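PDB 6TCV: endo-beta-N-acetylglucosaminidase F1 from Bacteroides thetaiotaomicron VPI-5482, which probably cleaves high-mannose N-glycans of the host within their chitobiose core, between the two N-acetylglucosamine residues, as a gut bacterial endoglycosidase. Local coordinates for residues A[33-38]-A[42-47]; A[274-279]-A[318-323]. The protein carries 2 engineered substitutions. All coordinates share one frame; numbering follows the deposited sequence. Where two conformers were deposited one is given.

Interaction 1: residues A[33-38]-A[42-47]; sequences VSKVVE and ETYATT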
ATOM      1  N   VAL A  33      -3.815 -16.065  -5.639  1.00 24.41           N
ATOM      2  CA  VAL A  33      -3.989 -16.281  -7.067  1.00 27.62           C
ATOM      3  C   VAL A  33      -3.373 -15.124  -7.828  1.00 25.54           C
ATOM      4  O   VAL A  33      -3.096 -15.258  -9.025  1.00 26.66           O
ATOM      5  CB  VAL A  33      -5.478 -16.478  -7.423  1.00 24.30           C
ATOM      6  CG1 VAL A  33      -6.037 -17.676  -6.705  1.00 29.98           C
ATOM      7  CG2 VAL A  33      -6.268 -15.255  -7.051  1.00 35.78           C
ATOM      8  N   SER A  34      -3.166 -13.978  -7.159  1.00 22.13           N
ATOM      9  CA  SER A  34      -2.531 -12.814  -7.764  1.00 21.85           C
ATOM     10  C   SER A  34      -1.467 -12.310  -6.802  1.00 19.35           C
ATOM     11  O   SER A  34      -1.793 -11.886  -5.696  1.00 20.52           O
ATOM     12  CB  SER A  34      -3.597 -11.763  -8.007  1.00 19.48           C
ATOM     13  OG  SER A  34      -3.061 -10.639  -8.669  1.00 21.97           O
ATOM     14  N   LYS A  35      -0.201 -12.347  -7.225  1.00 20.72           N
ATOM     15  CA  LYS A  35       0.931 -12.066  -6.341  1.00 19.85           C
ATOM     16  C   LYS A  35       1.850 -11.031  -6.979  1.00 18.10           C
ATOM     17  O   LYS A  35       2.384 -11.272  -8.063  1.00 19.35           O
ATOM     18  CB  LYS A  35       1.725 -13.358  -6.041  1.00 22.18           C
ATOM     19  CG  LYS A  35       3.039 -13.132  -5.294  1.00 25.37           C
ATOM     20  CD  LYS A  35       2.816 -12.500  -3.956  1.00 31.33           C
ATOM     21  CE  LYS A  35       4.121 -12.348  -3.186  1.00 41.66           C
ATOM     22  NZ  LYS A  35       3.890 -11.681  -1.886  1.00 46.77           N
ATOM     23  N   VAL A  36       2.081  -9.927  -6.279  1.00 18.38           N
ATOM     24  CA  VAL A  36       3.051  -8.918  -6.692  1.00 17.27           C
ATOM     25  C   VAL A  36       4.442  -9.340  -6.239  1.00 18.31           C
ATOM     26  O   VAL A  36       4.630  -9.727  -5.076  1.00 22.89           O
ATOM     27  CB  VAL A  36       2.656  -7.535  -6.149  1.00 19.49           C
ATOM     28  CG1 VAL A  36       3.762  -6.499  -6.473  1.00 22.39           C
ATOM     29  CG2 VAL A  36       1.273  -7.142  -6.710  1.00 21.24           C
ATOM     30  N   VAL A  37       5.393  -9.371  -7.180  1.00 18.99           N
ATOM     31  CA  VAL A  37       6.791  -9.733  -6.922  1.00 19.75           C
ATOM     32  C   VAL A  37       7.626  -8.503  -7.188  1.00 19.22           C
ATOM     33  O   VAL A  37       7.714  -8.041  -8.332  1.00 22.25           O
ATOM     34  CB  VAL A  37       7.255 -10.875  -7.840  1.00 20.44           C
ATOM     35  CG1 VAL A  37       8.722 -11.199  -7.635  1.00 23.60           C
ATOM     36  CG2 VAL A  37       6.425 -12.138  -7.544  1.00 23.45           C
ATOM     37  N   GLU A  38       8.333  -8.038  -6.170  1.00 20.52           N
ATOM     38  CA  GLU A  38       9.301  -6.966  -6.322  1.00 19.47           C
ATOM     39  C   GLU A  38      10.681  -7.613  -6.301  1.00 21.47           C
ATOM     40  O   GLU A  38      11.103  -8.156  -5.263  1.00 25.82           O
ATOM     41  CB  GLU A  38       9.185  -5.984  -5.159  1.00 24.13           C
ATOM     42  CG  GLU A  38       7.907  -5.242  -5.232  1.00 26.49           C
ATOM     43  CD  GLU A  38       7.666  -4.298  -4.066  1.00 41.28           C
ATOM     44  OE1 GLU A  38       8.638  -3.867  -3.421  1.00 50.16           O
ATOM     45  OE2 GLU A  38       6.496  -3.946  -3.856  1.00 52.36           O
ATOM     46  N   GLU A  42      18.782 -10.646  -8.406  1.00 29.78           N
ATOM     47  CA  GLU A  42      18.693 -11.256  -9.719  0.58 30.42           C
ATOM     48  C   GLU A  42      17.753 -12.437  -9.794  1.00 31.37           C
ATOM     49  O   GLU A  42      17.308 -12.783 -10.899  1.00 33.21           O
ATOM     50  CB  GLU A  42      20.040 -11.800 -10.123  0.58 31.72           C
ATOM     51  CG  GLU A  42      20.986 -10.732 -10.452  0.58 30.71           C
ATOM     52  CD  GLU A  42      22.402 -11.163 -10.153  0.58 32.60           C
ATOM     53  OE1 GLU A  42      23.116 -11.592 -11.104  0.58 34.15           O
ATOM     54  OE2 GLU A  42      22.753 -11.067  -8.949  0.58 32.59           O
ATOM     55  N   THR A  43      17.418 -13.077  -8.666  1.00 31.92           N
ATOM     56  CA  THR A  43      16.477 -14.190  -8.702  1.00 40.12           C
ATOM     57  C   THR A  43      15.416 -14.123  -7.611  1.00 41.20           C
ATOM     58  O   THR A  43      15.622 -13.534  -6.547  1.00 44.49           O
ATOM     59  CB  THR A  43      17.202 -15.558  -8.503  1.00 39.50           C
ATOM     60  OG1 THR A  43      17.845 -15.576  -7.215  1.00 55.58           O
ATOM     61  CG2 THR A  43      18.205 -15.840  -9.600  1.00 43.23           C
ATOM     62  N   TYR A  44      14.259 -14.727  -7.915  1.00 35.17           N
ATOM     63  CA  TYR A  44      13.140 -14.902  -6.991  1.00 34.08           C
ATOM     64  C   TYR A  44      12.559 -16.301  -7.205  1.00 33.13           C
ATOM     65  O   TYR A  44      12.095 -16.603  -8.305  1.00 35.66           O
ATOM     66  CB  TYR A  44      12.072 -13.819  -7.212  1.00 34.41           C
ATOM     67  CG  TYR A  44      10.881 -13.877  -6.285  1.00 32.19           C
ATOM     68  CD1 TYR A  44       9.795 -14.674  -6.575  1.00 33.04           C
ATOM     69  CD2 TYR A  44      10.817 -13.073  -5.147  1.00 46.90           C
ATOM     70  CE1 TYR A  44       8.699 -14.728  -5.752  1.00 33.45           C
ATOM     71  CE2 TYR A  44       9.715 -13.108  -4.317  1.00 44.85           C
ATOM     72  CZ  TYR A  44       8.653 -13.943  -4.631  1.00 53.42           C
ATOM     73  OH  TYR A  44       7.540 -14.007  -3.827  1.00 55.18           O
ATOM     74  N   ALA A  45      12.488 -17.118  -6.164  0.91 33.04           N
ATOM     75  CA  ALA A  45      12.040 -18.498  -6.284  0.91 30.12           C
ATOM     76  C   ALA A  45      10.732 -18.687  -5.514  0.91 26.77           C
ATOM     77  O   ALA A  45      10.575 -18.147  -4.419  0.91 33.49           O
ATOM     78  CB  ALA A  45      13.104 -19.447  -5.714  0.91 39.32           C
ATOM     79  N   THR A  46       9.796 -19.440  -6.103  0.97 34.79           N
ATOM     80  CA  THR A  46       8.499 -19.735  -5.475  0.97 31.03           C
ATOM     81  C   THR A  46       8.006 -21.089  -5.995  0.97 33.76           C
ATOM     82  O   THR A  46       8.758 -21.843  -6.623  0.97 36.21           O
ATOM     83  CB  THR A  46       7.522 -18.587  -5.793  0.97 30.12           C
ATOM     84  N   THR A  47       6.752 -21.438  -5.667  0.95 34.40           N
ATOM     85  CA  THR A  47       6.085 -22.580  -6.282  0.95 35.66           C
ATOM     86  C   THR A  47       4.745 -22.149  -6.850  0.95 28.16           C
ATOM     87  O   THR A  47       4.127 -21.212  -6.348  0.95 30.55           O
ATOM     88  CB  THR A  47       5.799 -23.707  -5.259  0.95 40.76           C
TER
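V37 lays a methyl group on the ring of Y44, and this CH-pi contact carries most of the meeting between 33-38 and 42-47. V37 CG1 sits 3.6 Å from the centroid of the Y44 ring and only 9° off its normal, so it covers the centre of that face instead of an edge. The second branch follows the ring outward, with V37 CG2 3.9 Å from Y44 CE1. At the far end of the ring K35 passes the hydroxyl at about a right angle; K35 CE lies 3.9 Å from Y44 OH, a van der Waals touch that brings the aliphatic part of the lysine, bent at chi2 (61°), against the phenol. With CG anti to the backbone N (chi1 -178°), Y44 reaches across toward the other strand. Such a pair exemplifies a beta-arch: two consecutive strands, running roughly antiparallel and joined by a short turn, enter different sheets and face each other through side chains rather than pairing their backbones. An alanine in place of Y44 would probably leave the V37 methyls without their aromatic floor and open a gap between the two sheets. V37 itself is positioned by backbone hydrogen bonds to L151 and K153 of strand 147-154, and Y150 of that strand touches both K35 and V37. E38, on strand 34-39 and pointing away from 42-47, forms a salt bridge with K243.

Interaction 2: residues A[274-279]-A[318-323]; sequences QYCKAY and QAMPDK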
ATOM      1  N   GLN A 274      -7.850   5.366 -11.134  1.00 13.18           N
ATOM      2  CA  GLN A 274      -7.472   6.322 -12.170  1.00 13.07           C
ATOM      3  C   GLN A 274      -6.559   7.388 -11.596  1.00 12.46           C
ATOM      4  O   GLN A 274      -5.587   7.780 -12.253  1.00 12.77           O
ATOM      5  CB  GLN A 274      -8.755   6.941 -12.745  1.00 14.90           C
ATOM      6  CG  GLN A 274      -8.488   7.793 -13.970  1.00 16.73           C
ATOM      7  CD  GLN A 274      -8.043   9.181 -13.680  1.00 14.77           C
ATOM      8  OE1 GLN A 274      -8.487   9.785 -12.722  1.00 17.35           O
ATOM      9  NE2 GLN A 274      -7.166   9.717 -14.543  1.00 16.99           N
ATOM     10  N   TYR A 275      -6.854   7.871 -10.397  1.00 12.68           N
ATOM     11  CA  TYR A 275      -5.945   8.833  -9.746  1.00 13.24           C
ATOM     12  C   TYR A 275      -4.553   8.229  -9.568  1.00 13.76           C
ATOM     13  O   TYR A 275      -3.537   8.882  -9.817  1.00 13.75           O
ATOM     14  CB  TYR A 275      -6.485   9.281  -8.364  1.00 14.21           C
ATOM     15  CG  TYR A 275      -7.329  10.516  -8.398  1.00 14.93           C
ATOM     16  CD1 TYR A 275      -8.620  10.472  -8.846  1.00 14.31           C
ATOM     17  CD2 TYR A 275      -6.816  11.730  -7.928  1.00 16.00           C
ATOM     18  CE1 TYR A 275      -9.402  11.626  -8.898  1.00 16.46           C
ATOM     19  CE2 TYR A 275      -7.568  12.856  -7.962  1.00 17.77           C
ATOM     20  CZ  TYR A 275      -8.847  12.790  -8.431  1.00 17.49           C
ATOM     21  OH  TYR A 275      -9.654  13.938  -8.477  1.00 22.34           O
ATOM     22  N   CYS A 276      -4.481   6.973  -9.125  1.00 13.20           N
ATOM     23  CA  CYS A 276      -3.181   6.360  -8.861  1.00 13.51           C
ATOM     24  C   CYS A 276      -2.420   6.144 -10.139  1.00 13.96           C
ATOM     25  O   CYS A 276      -1.173   6.197 -10.132  1.00 15.51           O
ATOM     26  CB  CYS A 276      -3.383   5.048  -8.066  1.00 14.08           C
ATOM     27  SG  CYS A 276      -3.922   5.297  -6.368  1.00 13.98           S
ATOM     28  N   LYS A 277      -3.097   5.882 -11.241  1.00 13.80           N
ATOM     29  CA  LYS A 277      -2.441   5.756 -12.525  1.00 15.24           C
ATOM     30  C   LYS A 277      -1.990   7.128 -13.037  1.00 16.21           C
ATOM     31  O   LYS A 277      -0.834   7.323 -13.436  1.00 16.50           O
ATOM     32  CB  LYS A 277      -3.407   5.102 -13.528  1.00 16.37           C
ATOM     33  CG  LYS A 277      -2.779   4.869 -14.894  1.00 21.08           C
ATOM     34  CD  LYS A 277      -3.803   4.276 -15.837  1.00 24.14           C
ATOM     35  CE  LYS A 277      -3.455   4.499 -17.292  1.00 42.48           C
ATOM     36  NZ  LYS A 277      -2.384   3.555 -17.644  1.00 45.09           N
ATOM     37  N   ALA A 278      -2.876   8.107 -13.037  1.00 14.74           N
ATOM     38  CA  ALA A 278      -2.565   9.412 -13.635  1.00 15.98           C
ATOM     39  C   ALA A 278      -1.425  10.097 -12.926  1.00 15.39           C
ATOM     40  O   ALA A 278      -0.619  10.782 -13.569  1.00 17.34           O
ATOM     41  CB  ALA A 278      -3.829  10.295 -13.617  1.00 17.16           C
ATOM     42  N   TYR A 279      -1.352   9.967 -11.614  1.00 14.67           N
ATOM     43  CA  TYR A 279      -0.341  10.654 -10.821  1.00 13.53           C
ATOM     44  C   TYR A 279       0.821   9.738 -10.441  1.00 14.22           C
ATOM     45  O   TYR A 279       1.711  10.153  -9.690  1.00 15.79           O
ATOM     46  CB  TYR A 279      -0.926  11.345  -9.609  1.00 15.36           C
ATOM     47  CG  TYR A 279      -1.944  12.419  -9.968  1.00 15.12           C
ATOM     48  CD1 TYR A 279      -1.522  13.600 -10.600  1.00 15.68           C
ATOM     49  CD2 TYR A 279      -3.298  12.274  -9.742  1.00 16.73           C
ATOM     50  CE1 TYR A 279      -2.419  14.613 -10.912  1.00 16.89           C
ATOM     51  CE2 TYR A 279      -4.218  13.315 -10.082  1.00 17.28           C
ATOM     52  CZ  TYR A 279      -3.755  14.443 -10.667  1.00 17.61           C
ATOM     53  OH  TYR A 279      -4.658  15.440 -10.974  1.00 20.97           O
ATOM     54  N   GLN A 318      -9.245  -4.943  -7.589  1.00 13.98           N
ATOM     55  CA  GLN A 318      -9.495  -5.423  -8.939  1.00 15.41           C
ATOM     56  C   GLN A 318      -9.074  -4.408  -9.986  1.00 15.93           C
ATOM     57  O   GLN A 318      -8.642  -4.802 -11.070  1.00 17.07           O
ATOM     58  CB  GLN A 318     -10.964  -5.788  -9.117  1.00 16.00           C
ATOM     59  CG  GLN A 318     -11.485  -6.909  -8.243  1.00 19.34           C
ATOM     60  CD  GLN A 318     -10.445  -7.956  -7.888  1.00 27.65           C
ATOM     61  OE1 GLN A 318      -9.983  -8.685  -8.752  1.00 26.18           O
ATOM     62  NE2 GLN A 318     -10.079  -8.034  -6.613  1.00 27.43           N
ATOM     63  N   ALA A 319      -9.216  -3.122  -9.695  1.00 15.38           N
ATOM     64  CA  ALA A 319      -8.924  -2.051 -10.645  1.00 15.48           C
ATOM     65  C   ALA A 319      -7.450  -1.677 -10.645  1.00 15.94           C
ATOM     66  O   ALA A 319      -6.974  -1.109 -11.626  1.00 17.11           O
ATOM     67  CB  ALA A 319      -9.787  -0.821 -10.326  1.00 15.66           C
ATOM     68  N   MET A 320      -6.708  -1.982  -9.583  1.00 14.47           N
ATOM     69  CA  MET A 320      -5.258  -1.727  -9.511  1.00 14.60           C
ATOM     70  C   MET A 320      -4.591  -2.890  -8.779  1.00 14.04           C
ATOM     71  O   MET A 320      -4.026  -2.736  -7.682  1.00 13.57           O
ATOM     72  CB  MET A 320      -4.905  -0.361  -8.902  1.00 15.16           C
ATOM     73  CG  MET A 320      -5.431  -0.038  -7.528  1.00 13.75           C
ATOM     74  SD  MET A 320      -4.995   1.690  -7.134  1.00 14.12           S
ATOM     75  CE  MET A 320      -5.376   1.777  -5.375  1.00 15.78           C
ATOM     76  N   PRO A 321      -4.542  -4.067  -9.437  1.00 14.29           N
ATOM     77  CA  PRO A 321      -4.088  -5.261  -8.726  1.00 14.85           C
ATOM     78  C   PRO A 321      -2.621  -5.236  -8.386  1.00 16.06           C
ATOM     79  O   PRO A 321      -2.191  -5.980  -7.488  1.00 16.41           O
ATOM     80  CB  PRO A 321      -4.423  -6.405  -9.672  1.00 17.83           C
ATOM     81  CG  PRO A 321      -4.554  -5.746 -11.005  1.00 17.84           C
ATOM     82  CD  PRO A 321      -5.080  -4.372 -10.758  1.00 15.48           C
ATOM     83  N   ASP A 322      -1.797  -4.453  -9.065  0.60 13.35           N
ATOM     84  CA  ASP A 322      -0.387  -4.386  -8.680  0.60 14.76           C
ATOM     85  C   ASP A 322      -0.098  -3.329  -7.613  0.60 14.25           C
ATOM     86  O   ASP A 322       1.054  -3.232  -7.189  0.60 16.15           O
ATOM     87  CB  ASP A 322       0.499  -4.169  -9.918  0.60 15.82           C
ATOM     88  CG  ASP A 322       0.175  -2.887 -10.635  0.60 14.89           C
ATOM     89  OD1 ASP A 322      -0.991  -2.480 -10.656  0.60 15.17           O
ATOM     90  OD2 ASP A 322       1.105  -2.321 -11.254  0.60 19.76           O
ATOM     91  N   LYS A 323      -1.099  -2.563  -7.174  1.00 13.45           N
ATOM     92  CA  LYS A 323      -0.904  -1.480  -6.211  1.00 13.50           C
ATOM     93  C   LYS A 323      -1.484  -1.847  -4.854  1.00 13.07           C
ATOM     94  O   LYS A 323      -2.248  -2.811  -4.724  1.00 14.54           O
ATOM     95  CB  LYS A 323      -1.541  -0.191  -6.745  1.00 15.39           C
ATOM     96  CG  LYS A 323      -0.880   0.284  -8.035  1.00 15.36           C
ATOM     97  CD  LYS A 323      -1.307   1.675  -8.462  1.00 15.80           C
ATOM     98  CE  LYS A 323      -0.598   2.171  -9.700  1.00 20.28           C
ATOM     99  NZ  LYS A 323      -1.226   1.585 -10.883  1.00 23.16           N
TER
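M320 places CG between its backbone N and carbonyl carbon (chi1 56°) and runs extended from there, which carries its sulfur and terminal methyl across to C276. The cysteine answers with SG anti to its carbonyl carbon (chi1 -70°), turned so that both CB and SG meet the thioether. M320 SD is 3.8 Å from C276 CB, and C276 SG lies 3.9 Å from M320 CE, so the small cysteine is met by the last two atoms of the long methionine. K323 adds a second, aliphatic touch: K323 CD comes to 4.0 Å from C276 CB. The touches on C276 CB and SG are van der Waals contacts, to which the lysine brings its methylenes; K323 CE also passes 4.1 Å from C276 O. M320 and K323 can both face the same cysteine because they are the two ends of a type I beta turn, closed by a hydrogen bond of 3.0 Å from K323 N to M320 O. The turn begins where helix 306-319 ends, M320 being the first residue to leave helical geometry. A273, one residue before 274-279, also receives A319 and M320, extending the seam along helix 262-278. The arrangement illustrates how adjacent alpha/beta units pack in a barrel like that of family 18 glycoside hydrolases: strands 243-249, 283-287 and 324-329 are parallel neighbours, helix 262-278 follows the first of them, helix 306-319 the second, and the M320-K323 turn delivers the chain into the third.

How the interactions relate
Interaction 1 comes first along the chain and is complete before interaction 2 opens; their centres lie 20 Å apart. The former joins two sheets of the N-terminal domain, the latter two helices and a turn beside the parallel strands of the barrel-like sheet. They nevertheless touch: V36 CG2, on the side of strand 34-39 turned from 42-47, packs 3.7 Å from P321 O and 3.8 Å from D322 CA. One strand thus contributes one side to the contact between the two sheets of its own domain and the other to the contact with the turn at 320-323. Together they place the N-terminal domain directly against a helix-to-strand turn of the barrel-like domain.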